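PDB 5INW: putative angiotensinogen from Lampetra fluviatilis, which binds heparin, which promotes its inhibition of thrombin through a template mechanism, and belongs to the serpin family of serine protease inhibitors. Local coordinates for the interface of chains A and B. Sequence-based numbering; all coordinates share one arbitrary frame. Chains: chain A, Putative angiotensinogen; chain B, C-terminal peptide of Putative angiotensinogen.

The interface of chains A and B. Residues chain A 93, 319, 322-323; chain B 13, 28-29.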
loop_
_atom_site.group_PDB
_atom_site.type_symbol
_atom_site.label_atom_id
_atom_site.label_comp_id
_atom_site.label_asym_id
_atom_site.label_seq_id
_atom_site.Cartn_x
_atom_site.Cartn_y
_atom_site.Cartn_z
ATOM N N TYR A 93 -9.633 -2.483 -1.903
ATOM C CA TYR A 93 -9.704 -3.673 -1.064
ATOM C C TYR A 93 -10.901 -4.493 -1.456
ATOM O O TYR A 93 -10.807 -5.709 -1.609
ATOM C CB TYR A 93 -9.840 -3.283 0.400
ATOM C CG TYR A 93 -9.563 -4.379 1.425
ATOM C CD1 TYR A 93 -10.530 -5.301 1.782
ATOM C CD2 TYR A 93 -8.334 -4.440 2.105
ATOM C CE1 TYR A 93 -10.271 -6.273 2.730
ATOM C CE2 TYR A 93 -8.092 -5.373 3.088
ATOM C CZ TYR A 93 -9.059 -6.302 3.390
ATOM O OH TYR A 93 -8.797 -7.283 4.340
ATOM N N LEU A 319 -15.596 -12.914 8.652
ATOM C CA LEU A 319 -14.600 -12.142 7.929
ATOM C C LEU A 319 -15.109 -11.349 6.707
ATOM O O LEU A 319 -14.561 -10.300 6.422
ATOM C CB LEU A 319 -13.414 -13.049 7.534
ATOM C CG LEU A 319 -12.118 -12.412 6.975
ATOM C CD1 LEU A 319 -11.498 -11.456 7.970
ATOM C CD2 LEU A 319 -11.145 -13.531 6.643
ATOM N N VAL A 322 -16.769 -8.082 8.079
ATOM C CA VAL A 322 -15.704 -7.199 8.546
ATOM C C VAL A 322 -15.082 -6.512 7.322
ATOM O O VAL A 322 -15.080 -5.269 7.205
ATOM C CB VAL A 322 -14.646 -7.972 9.351
ATOM C CG1 VAL A 322 -13.458 -7.078 9.685
ATOM C CG2 VAL A 322 -15.258 -8.545 10.637
ATOM N N GLU A 323 -14.608 -7.326 6.383
ATOM C CA GLU A 323 -13.985 -6.828 5.145
ATOM C C GLU A 323 -14.915 -6.024 4.254
ATOM O O GLU A 323 -14.444 -5.224 3.488
ATOM C CB GLU A 323 -13.354 -7.986 4.361
ATOM C CG GLU A 323 -12.134 -8.526 5.093
ATOM C CD GLU A 323 -11.384 -9.625 4.369
ATOM O OE1 GLU A 323 -11.987 -10.371 3.585
ATOM O OE2 GLU A 323 -10.172 -9.761 4.596
ATOM N N VAL B 13 -7.692 -8.827 9.778
ATOM C CA VAL B 13 -7.426 -7.636 8.998
ATOM C C VAL B 13 -6.335 -6.787 9.675
ATOM O O VAL B 13 -6.264 -6.666 10.918
ATOM C CB VAL B 13 -8.694 -6.804 8.838
ATOM C CG1 VAL B 13 -8.432 -5.512 8.066
ATOM C CG2 VAL B 13 -9.747 -7.632 8.131
ATOM N N GLY B 28 -4.474 -4.777 4.585
ATOM C CA GLY B 28 -4.636 -6.157 4.189
ATOM C C GLY B 28 -5.306 -7.076 5.182
ATOM O O GLY B 28 -5.888 -6.647 6.193
ATOM N N ARG B 29 -5.198 -8.362 4.835
ATOM C CA ARG B 29 -5.710 -9.464 5.597
ATOM C C ARG B 29 -4.655 -10.550 5.571
ATOM O O ARG B 29 -4.180 -10.946 4.495
ATOM C CB ARG B 29 -7.022 -9.993 5.003
ATOM C CG ARG B 29 -7.500 -11.350 5.578
ATOM C CD ARG B 29 -7.701 -12.384 4.491
ATOM N NE ARG B 29 -8.935 -12.068 3.783
ATOM C CZ ARG B 29 -9.421 -12.730 2.744
ATOM N NH1 ARG B 29 -10.579 -12.347 2.245
ATOM N NH2 ARG B 29 -8.761 -13.762 2.212
#
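A:Glu323 and B:Arg29 meet in a two-pronged salt bridge that ties helix 319-325 of the main chain to strand 24-30 of the C-terminal peptide. The arginine presents its side rather than its end: NE of B:Arg29 donates to carboxylate oxygen OE2 of A:Glu323 at 2.7 Å. NH1 of B:Arg29 reaches OE1 of A:Glu323 at 2.8 Å. Both bonds are nearly straight and use the syn lone pairs of the oxygens, and the guanidinium and carboxylate planes lie 17° apart, close to the flat pairing that suits these two groups. B:Arg29 leaves its strand with CG opposite the backbone N (chi1 168°) and then bends at chi2 and chi3, which turns the NE edge towards the acid, whereas the glutamate reaches out from its helix with an extended chain.

A further hydrogen bond, from within chain A, reaches the same carboxylate and is likely to help orient it. The phenol OH of A:Tyr93, on helix 77-96, donates to OE2 of A:Glu323 at 2.8 Å, coming from above the carboxylate plane and leaving the in-plane position to the arginine. OE2 thus accepts from both the tyrosine hydroxyl and the arginine NE, which should restrain rotation of the carboxylate and probably favours its ionised form. Were A:Glu323 replaced by an alanine, the B:Arg29 guanidinium would probably lose its counter-charge and the A:Tyr93 hydroxyl this acceptor.

Apolar contacts lie beside the polar pair. Ring atom CE2 of A:Tyr93 rests 3.7 Å from CA of B:Gly28, where the lack of a side chain lets the ring come near the strand. Branched B:Val13, on strand 12-18, offers CG2 to CG of A:Glu323 at 4.0 Å and to CG1 of A:Val322; valine methyls suit this place because they pack against the glutamate's CH2 chain without competing for its hydrogen bonds. Methyl CD2 of A:Leu319, equally unable to compete, packs 3.9 Å from the guanidinium nitrogen NE of B:Arg29.

Together the contacts fasten two helices of the serpin body to two strands of the peptide, and so are likely to contribute to holding the C-terminal fragment in the fold once the reactive loop has been cleaved.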